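Long-range contacts in TonB-dependent siderophore receptor (Pseudomonas aeruginosa 39016, PDB 5NEC), which probably takes up iron-loaded siderophores, and perhaps siderophore-drug conjugates, across the outer membrane in a TonB-dependent manner: residues A[151-156]-A[214-219]; A[556-561]-A[578-583]. All coordinates share one frame; numbering follows the deposited sequence.

Interaction 1 (A[151-156]-A[214-219])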
ATOM      1  N   SER A 151       4.976   8.853  -9.063  1.00 47.85           N
ATOM      2  CA  SER A 151       5.327  10.154  -8.465  1.00 49.25           C
ATOM      3  C   SER A 151       4.913  11.323  -9.324  1.00 51.71           C
ATOM      4  O   SER A 151       5.010  11.260 -10.546  1.00 53.56           O
ATOM      5  CB  SER A 151       6.835  10.306  -8.308  1.00 49.52           C
ATOM      6  OG  SER A 151       7.348   9.395  -7.379  1.00 52.72           O
ATOM      7  N   LYS A 152       4.509  12.409  -8.681  1.00 55.15           N
ATOM      8  CA  LYS A 152       4.417  13.708  -9.344  1.00 58.25           C
ATOM      9  C   LYS A 152       5.828  14.136  -9.765  1.00 59.53           C
ATOM     10  O   LYS A 152       6.732  14.110  -8.941  1.00 59.92           O
ATOM     11  CB  LYS A 152       3.838  14.744  -8.394  1.00 57.03           C
ATOM     12  CG  LYS A 152       2.370  14.542  -8.109  1.00 58.05           C
ATOM     13  CD  LYS A 152       1.952  15.507  -7.019  1.00 57.83           C
ATOM     14  CE  LYS A 152       0.528  15.270  -6.580  1.00 57.77           C
ATOM     15  NZ  LYS A 152       0.173  16.377  -5.651  1.00 59.42           N
ATOM     16  N   GLN A 153       6.004  14.472 -11.046  1.00 62.44           N
ATOM     17  CA  GLN A 153       7.274  14.963 -11.603  1.00 65.13           C
ATOM     18  C   GLN A 153       7.070  16.373 -12.143  1.00 62.32           C
ATOM     19  O   GLN A 153       5.956  16.749 -12.533  1.00 59.80           O
ATOM     20  CB  GLN A 153       7.771  14.074 -12.766  1.00 69.13           C
ATOM     21  CG  GLN A 153       8.188  12.656 -12.398  1.00 74.78           C
ATOM     22  CD  GLN A 153       9.417  12.585 -11.486  1.00 80.81           C
ATOM     23  OE1 GLN A 153      10.317  13.426 -11.552  1.00 85.76           O
ATOM     24  NE2 GLN A 153       9.449  11.580 -10.627  1.00 83.79           N
ATOM     25  N   ALA A 154       8.158  17.141 -12.176  1.00 61.57           N
ATOM     26  CA  ALA A 154       8.164  18.432 -12.865  1.00 60.82           C
ATOM     27  C   ALA A 154       7.931  18.176 -14.336  1.00 59.58           C
ATOM     28  O   ALA A 154       8.445  17.197 -14.888  1.00 57.39           O
ATOM     29  CB  ALA A 154       9.474  19.170 -12.648  1.00 60.56           C
ATOM     30  N   LYS A 155       7.117  19.032 -14.938  1.00 59.71           N
ATOM     31  CA  LYS A 155       6.629  18.831 -16.300  1.00 61.73           C
ATOM     32  C   LYS A 155       6.295  20.182 -16.930  1.00 63.59           C
ATOM     33  O   LYS A 155       6.471  21.231 -16.280  1.00 64.48           O
ATOM     34  CB  LYS A 155       5.403  17.930 -16.272  1.00 62.39           C
ATOM     35  CG  LYS A 155       4.232  18.499 -15.482  1.00 65.13           C
ATOM     36  CD  LYS A 155       3.103  17.487 -15.336  1.00 67.00           C
ATOM     37  CE  LYS A 155       1.903  18.113 -14.634  1.00 69.20           C
ATOM     38  NZ  LYS A 155       0.710  17.227 -14.679  1.00 70.01           N
ATOM     39  N   ALA A 156       5.827  20.170 -18.179  1.00 63.60           N
ATOM     40  CA  ALA A 156       5.393  21.408 -18.841  1.00 65.64           C
ATOM     41  C   ALA A 156       4.145  21.972 -18.167  1.00 65.83           C
ATOM     42  O   ALA A 156       3.336  21.216 -17.632  1.00 68.10           O
ATOM     43  CB  ALA A 156       5.127  21.159 -20.314  1.00 66.55           C
ATOM     44  N   ALA A 214       9.349  17.407  -1.463  1.00 46.06           N
ATOM     45  CA  ALA A 214       9.626  16.664  -2.690  1.00 45.89           C
ATOM     46  C   ALA A 214       9.982  17.633  -3.799  1.00 46.11           C
ATOM     47  O   ALA A 214       9.108  18.101  -4.515  1.00 48.37           O
ATOM     48  CB  ALA A 214       8.424  15.814  -3.082  1.00 45.54           C
ATOM     49  N   PRO A 215      11.264  17.972  -3.923  1.00 46.16           N
ATOM     50  CA  PRO A 215      11.691  18.776  -5.075  1.00 45.92           C
ATOM     51  C   PRO A 215      11.953  17.912  -6.292  1.00 45.24           C
ATOM     52  O   PRO A 215      12.328  16.759  -6.152  1.00 42.70           O
ATOM     53  CB  PRO A 215      12.993  19.403  -4.606  1.00 46.82           C
ATOM     54  CG  PRO A 215      13.528  18.427  -3.600  1.00 46.53           C
ATOM     55  CD  PRO A 215      12.326  17.838  -2.912  1.00 45.30           C
ATOM     56  N   SER A 216      11.783  18.499  -7.471  1.00 46.54           N
ATOM     57  CA  SER A 216      11.917  17.805  -8.731  1.00 47.14           C
ATOM     58  C   SER A 216      12.335  18.790  -9.858  1.00 48.28           C
ATOM     59  O   SER A 216      11.856  19.924  -9.918  1.00 46.98           O
ATOM     60  CB  SER A 216      10.586  17.163  -9.052  1.00 47.74           C
ATOM     61  OG  SER A 216      10.709  16.288 -10.134  1.00 50.61           O
ATOM     62  N   LEU A 217      13.254  18.352 -10.714  1.00 48.86           N
ATOM     63  CA  LEU A 217      13.758  19.132 -11.846  1.00 49.14           C
ATOM     64  C   LEU A 217      13.713  18.268 -13.076  1.00 49.65           C
ATOM     65  O   LEU A 217      14.148  17.138 -13.029  1.00 50.02           O
ATOM     66  CB  LEU A 217      15.211  19.522 -11.635  1.00 49.87           C
ATOM     67  CG  LEU A 217      15.491  20.713 -10.729  1.00 51.76           C
ATOM     68  CD1 LEU A 217      16.978  20.824 -10.463  1.00 53.47           C
ATOM     69  CD2 LEU A 217      14.999  22.003 -11.366  1.00 53.20           C
ATOM     70  N   THR A 218      13.214  18.802 -14.181  1.00 50.97           N
ATOM     71  CA  THR A 218      13.224  18.074 -15.435  1.00 52.37           C
ATOM     72  C   THR A 218      13.786  18.996 -16.532  1.00 51.22           C
ATOM     73  O   THR A 218      13.560  20.210 -16.504  1.00 51.58           O
ATOM     74  CB  THR A 218      11.818  17.534 -15.748  1.00 54.60           C
ATOM     75  OG1 THR A 218      11.929  16.413 -16.622  1.00 57.71           O
ATOM     76  CG2 THR A 218      10.934  18.608 -16.411  1.00 55.96           C
ATOM     77  N   PHE A 219      14.556  18.421 -17.458  1.00 49.92           N
ATOM     78  CA  PHE A 219      15.253  19.168 -18.519  1.00 47.69           C
ATOM     79  C   PHE A 219      15.016  18.487 -19.841  1.00 48.63           C
ATOM     80  O   PHE A 219      14.851  17.268 -19.897  1.00 46.04           O
ATOM     81  CB  PHE A 219      16.772  19.211 -18.294  1.00 47.59           C
ATOM     82  CG  PHE A 219      17.199  19.848 -16.993  1.00 46.52           C
ATOM     83  CD1 PHE A 219      17.361  19.088 -15.844  1.00 46.28           C
ATOM     84  CD2 PHE A 219      17.481  21.193 -16.934  1.00 46.65           C
ATOM     85  CE1 PHE A 219      17.752  19.682 -14.645  1.00 47.36           C
ATOM     86  CE2 PHE A 219      17.885  21.797 -15.754  1.00 47.04           C
ATOM     87  CZ  PHE A 219      18.007  21.049 -14.601  1.00 46.88           C
TER

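Interaction 2 (A[556-561]-A[578-583]). With C8E ((hydroxyethyloxy)tri(ethyloxy)octane), chain D.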
ATOM      1  N   ILE A 556     -11.621 -14.325 -13.877  1.00 57.08           N
ATOM      2  CA  ILE A 556     -11.541 -15.482 -12.995  1.00 58.17           C
ATOM      3  C   ILE A 556     -10.104 -15.920 -13.031  1.00 56.66           C
ATOM      4  O   ILE A 556      -9.456 -15.776 -14.054  1.00 57.34           O
ATOM      5  CB  ILE A 556     -12.472 -16.647 -13.425  1.00 60.94           C
ATOM      6  CG1 ILE A 556     -12.119 -17.202 -14.807  1.00 63.01           C
ATOM      7  CG2 ILE A 556     -13.916 -16.182 -13.425  1.00 62.38           C
ATOM      8  CD1 ILE A 556     -12.770 -18.532 -15.101  1.00 64.76           C
ATOM      9  N   PHE A 557      -9.597 -16.441 -11.923  1.00 55.48           N
ATOM     10  CA  PHE A 557      -8.198 -16.849 -11.875  1.00 54.15           C
ATOM     11  C   PHE A 557      -7.991 -17.957 -10.865  1.00 53.62           C
ATOM     12  O   PHE A 557      -8.789 -18.129  -9.944  1.00 49.79           O
ATOM     13  CB  PHE A 557      -7.299 -15.646 -11.520  1.00 53.03           C
ATOM     14  CG  PHE A 557      -7.629 -15.057 -10.199  1.00 51.11           C
ATOM     15  CD1 PHE A 557      -7.019 -15.532  -9.049  1.00 50.34           C
ATOM     16  CD2 PHE A 557      -8.621 -14.101 -10.101  1.00 51.30           C
ATOM     17  CE1 PHE A 557      -7.369 -15.033  -7.812  1.00 51.45           C
ATOM     18  CE2 PHE A 557      -8.976 -13.579  -8.873  1.00 51.98           C
ATOM     19  CZ  PHE A 557      -8.342 -14.037  -7.722  1.00 51.96           C
ATOM     20  N   ARG A 558      -6.897 -18.687 -11.057  1.00 55.66           N
ATOM     21  CA  ARG A 558      -6.421 -19.660 -10.093  1.00 57.47           C
ATOM     22  C   ARG A 558      -4.938 -19.425  -9.868  1.00 56.23           C
ATOM     23  O   ARG A 558      -4.174 -19.350 -10.830  1.00 54.82           O
ATOM     24  CB  ARG A 558      -6.638 -21.090 -10.597  1.00 59.24           C
ATOM     25  CG  ARG A 558      -5.780 -22.115  -9.859  1.00 61.98           C
ATOM     26  CD  ARG A 558      -6.195 -23.540 -10.135  1.00 65.38           C
ATOM     27  NE  ARG A 558      -7.496 -23.849  -9.562  1.00 67.06           N
ATOM     28  CZ  ARG A 558      -8.092 -25.034  -9.654  1.00 71.34           C
ATOM     29  NH1 ARG A 558      -7.493 -26.049 -10.304  1.00 73.35           N
ATOM     30  NH2 ARG A 558      -9.297 -25.209  -9.098  1.00 70.89           N
ATOM     31  N   THR A 559      -4.548 -19.358  -8.602  1.00 55.53           N
ATOM     32  CA  THR A 559      -3.144 -19.366  -8.217  1.00 57.79           C
ATOM     33  C   THR A 559      -2.832 -20.639  -7.415  1.00 59.78           C
ATOM     34  O   THR A 559      -3.553 -20.965  -6.476  1.00 59.49           O
ATOM     35  CB  THR A 559      -2.814 -18.122  -7.376  1.00 57.16           C
ATOM     36  OG1 THR A 559      -3.155 -16.953  -8.122  1.00 55.14           O
ATOM     37  CG2 THR A 559      -1.337 -18.081  -7.018  1.00 57.12           C
ATOM     38  N   ASP A 560      -1.780 -21.355  -7.811  1.00 62.70           N
ATOM     39  CA  ASP A 560      -1.305 -22.556  -7.107  1.00 65.83           C
ATOM     40  C   ASP A 560       0.108 -22.288  -6.663  1.00 67.04           C
ATOM     41  O   ASP A 560       0.916 -21.826  -7.462  1.00 65.84           O
ATOM     42  CB  ASP A 560      -1.301 -23.795  -8.027  1.00 66.90           C
ATOM     43  CG  ASP A 560      -2.680 -24.413  -8.216  1.00 67.81           C
ATOM     44  OD1 ASP A 560      -3.617 -24.145  -7.424  1.00 69.14           O
ATOM     45  OD2 ASP A 560      -2.826 -25.195  -9.174  1.00 68.34           O
ATOM     46  N   LYS A 561       0.407 -22.604  -5.405  1.00 70.81           N
ATOM     47  CA  LYS A 561       1.732 -22.379  -4.855  1.00 75.63           C
ATOM     48  C   LYS A 561       2.220 -23.604  -4.093  1.00 79.66           C
ATOM     49  O   LYS A 561       1.504 -24.126  -3.246  1.00 77.75           O
ATOM     50  CB  LYS A 561       1.686 -21.169  -3.944  1.00 76.98           C
ATOM     51  CG  LYS A 561       3.046 -20.644  -3.517  1.00 78.43           C
ATOM     52  CD  LYS A 561       2.933 -19.223  -2.982  1.00 79.75           C
ATOM     53  CE  LYS A 561       2.333 -18.286  -4.026  1.00 83.55           C
ATOM     54  NZ  LYS A 561       2.737 -16.864  -3.851  1.00 85.85           N
ATOM     55  N   GLN A 578       1.720 -26.180   0.496  1.00 73.34           N
ATOM     56  CA  GLN A 578       0.940 -26.019  -0.722  1.00 75.67           C
ATOM     57  C   GLN A 578      -0.359 -25.196  -0.524  1.00 73.25           C
ATOM     58  O   GLN A 578      -1.148 -25.482   0.383  1.00 78.08           O
ATOM     59  CB  GLN A 578       0.606 -27.393  -1.290  1.00 80.89           C
ATOM     60  CG  GLN A 578      -0.168 -27.378  -2.599  1.00 86.12           C
ATOM     61  CD  GLN A 578      -0.612 -28.763  -3.046  1.00 90.50           C
ATOM     62  OE1 GLN A 578      -0.495 -29.740  -2.307  1.00 96.44           O
ATOM     63  NE2 GLN A 578      -1.168 -28.845  -4.244  1.00 91.28           N
ATOM     64  N   SER A 579      -0.593 -24.196  -1.379  1.00 69.58           N
ATOM     65  CA  SER A 579      -1.805 -23.358  -1.289  1.00 68.35           C
ATOM     66  C   SER A 579      -2.485 -23.113  -2.639  1.00 68.04           C
ATOM     67  O   SER A 579      -1.860 -23.189  -3.695  1.00 71.80           O
ATOM     68  CB  SER A 579      -1.510 -22.015  -0.596  1.00 66.71           C
ATOM     69  OG  SER A 579      -0.593 -21.234  -1.324  1.00 65.56           O
ATOM     70  N   ARG A 580      -3.780 -22.826  -2.588  1.00 66.60           N
ATOM     71  CA  ARG A 580      -4.552 -22.479  -3.769  1.00 65.66           C
ATOM     72  C   ARG A 580      -5.457 -21.296  -3.466  1.00 61.44           C
ATOM     73  O   ARG A 580      -6.087 -21.256  -2.412  1.00 61.18           O
ATOM     74  CB  ARG A 580      -5.397 -23.665  -4.233  1.00 68.97           C
ATOM     75  CG  ARG A 580      -6.141 -23.433  -5.540  1.00 72.70           C
ATOM     76  CD  ARG A 580      -7.253 -24.437  -5.762  1.00 76.31           C
ATOM     77  NE  ARG A 580      -6.828 -25.814  -5.505  1.00 80.59           N
ATOM     78  CZ  ARG A 580      -6.110 -26.577  -6.330  1.00 82.21           C
ATOM     79  NH1 ARG A 580      -5.694 -26.124  -7.512  1.00 83.79           N
ATOM     80  NH2 ARG A 580      -5.799 -27.817  -5.961  1.00 83.43           N
ATOM     81  N   VAL A 581      -5.517 -20.345  -4.397  1.00 58.33           N
ATOM     82  CA  VAL A 581      -6.516 -19.280  -4.379  1.00 56.95           C
ATOM     83  C   VAL A 581      -7.233 -19.282  -5.721  1.00 57.70           C
ATOM     84  O   VAL A 581      -6.604 -19.121  -6.763  1.00 59.15           O
ATOM     85  CB  VAL A 581      -5.891 -17.895  -4.139  1.00 55.11           C
ATOM     86  CG1 VAL A 581      -6.968 -16.819  -4.044  1.00 55.38           C
ATOM     87  CG2 VAL A 581      -5.042 -17.911  -2.882  1.00 54.39           C
ATOM     88  N   ASP A 582      -8.542 -19.501  -5.683  1.00 57.93           N
ATOM     89  CA  ASP A 582      -9.423 -19.325  -6.840  1.00 58.79           C
ATOM     90  C   ASP A 582     -10.236 -18.066  -6.592  1.00 57.54           C
ATOM     91  O   ASP A 582     -10.672 -17.817  -5.460  1.00 55.96           O
ATOM     92  CB  ASP A 582     -10.376 -20.514  -7.010  1.00 60.21           C
ATOM     93  CG  ASP A 582      -9.646 -21.835  -7.263  1.00 62.34           C
ATOM     94  OD1 ASP A 582      -8.546 -21.834  -7.864  1.00 62.77           O
ATOM     95  OD2 ASP A 582     -10.170 -22.892  -6.854  1.00 66.10           O
ATOM     96  N   GLY A 583     -10.449 -17.268  -7.637  1.00 55.96           N
ATOM     97  CA  GLY A 583     -11.198 -16.045  -7.467  1.00 54.52           C
ATOM     98  C   GLY A 583     -11.870 -15.436  -8.671  1.00 53.70           C
ATOM     99  O   GLY A 583     -11.663 -15.855  -9.806  1.00 52.97           O
TER
HETATM  100  C1  C8E D 802      -4.651 -27.332 -12.577  1.00 66.59           C
HETATM  101  C2  C8E D 802      -5.850 -26.955 -13.425  1.00 68.56           C
HETATM  102  C3  C8E D 802      -5.882 -25.461 -13.751  1.00 69.59           C
HETATM  103  C4  C8E D 802      -7.304 -24.926 -13.949  1.00 69.89           C
HETATM  104  C5  C8E D 802      -7.315 -23.544 -14.615  1.00 69.83           C
HETATM  105  C6  C8E D 802      -8.578 -22.719 -14.319  1.00 68.09           C
HETATM  106  C7  C8E D 802      -8.647 -21.457 -15.189  1.00 68.37           C
HETATM  107  C8  C8E D 802      -9.430 -20.322 -14.548  1.00 67.85           C

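Interaction 1 (A[151-156]-A[214-219])
Ala154 and Ser216 mark the point where an irregular segment, 151-156, comes nearest to the end of a barrel strand, 214-219, with 5.6 Å between Ala154 CA and Ser216 CA. The two backbones do not pair as strands; the one hydrogen bond between them joins a peptide N-H to a side chain. Ala154 N points almost straight at Ser216 OG, at an N-H...O angle of 165°, but the 3.4 Å from Ala154 N to Ser216 OG make this a weak bond. The hydroxyl gets there because Ser216 OG stands anti to its own backbone N (chi1 -170°). It is also hydrogen-bonded to Ser230 on the next strand, and the amide oxygen of Gln153, carried back by a bend at chi2, lies 3.2 Å from it, Gln153 OE1 to Ser216 OG.

The segment belongs to the plug-to-barrel connection of a TonB-dependent receptor: the chain leaves the plug sheet at strand 146-151 and passes along the barrel wall before entering strand 159-167.

The remaining packing sets methyl groups against carbonyl oxygens. Ala154 CB settles on the strand backbone, 3.7 Å from Ser216 O, while the methyl of Thr218 presses against the carbonyl, with Thr218 CG2 3.2 Å from Ala154 O. Thr218 OG1 turns instead to Thr228 of strand 225-238, and Arg190 of strand 187-200 binds the carbonyl oxygen of Gln153.

Interaction 2 (A[556-561]-A[578-583])
Arg558 and Asp582 stand side by side on one face of an antiparallel strand pair, pointing the same way, and their flat ends are only 22° from coplanar. The bend of Arg558 at chi3 (-68°) brings its guanidinium edge round to the carboxylate. Arg558 NE donates to Asp582 OD1 at 2.8 Å on the syn side, and a weak second bond runs from Arg558 NH2 to Asp582 OD2 at 3.3 Å, making a two-pronged salt bridge that restrains the rotation of both groups.

Asp560 and Arg580 also run alongside each other, but here the planes stand nearly perpendicular, at 78°, and the bridge rests on a single close approach, Asp560 OD1 to Arg580 NH1 at 2.9 Å. Between the two pairs the arginines cross: Arg580 NH1 sits over one face of the Arg558 guanidinium, 3.3 Å from Arg558 NH1. These are two donors and like charges, a closeness that the flanking carboxylates probably make tolerable. The alkyl chain of the bound detergent C8E lies by the same arginine, with C8E C2 3.6 Å from Arg558 NH1, and its C8 approaches Ile556 CD1.

On the other face, Phe557 lays its ring over Gly583, whose CA is 3.8 Å from the ring centroid in a CH-pi contact. The ring lies directly against the glycine backbone, with Phe557 CE2 3.4 Å from Gly583 C. Val581 CG1 meets the ring at its edge, and the plug reaches this face through two cation-pi contacts, Arg98 with the Phe557 ring and Lys561 with the ring of Phe100. Six backbone hydrogen bonds join Phe557, Thr559 and Lys561 to Gly583, Val581 and Ser579. Antiparallel neighbours with the plug on one face and detergent on the other belong to the beta-barrel wall of a TonB-dependent receptor; the detergent tail suggests that the charged face looks outward, at or near the membrane.

In the fold
From the N terminus, the chain first builds the plug, and interaction 1 forms where it leaves that domain: the connection 151-156 meets strand 206-219 after an excursion through three intervening barrel strands. Interaction 2 comes much later, joining the consecutive strands 550-561 and 579-589 across a connection that is largely unmodelled. The two loops therefore follow in series, neither nested nor crossed. The centres of interaction 1 and interaction 2 lie about 41 Å apart, on opposite sides of the chain's centre. The nearest atoms of interaction 1 and interaction 2 are about 26 Å apart. Interaction 1 ties the plug's exit to the early barrel wall, whereas interaction 2 continues the strand-to-strand pairing of that same barrel farther round its circumference.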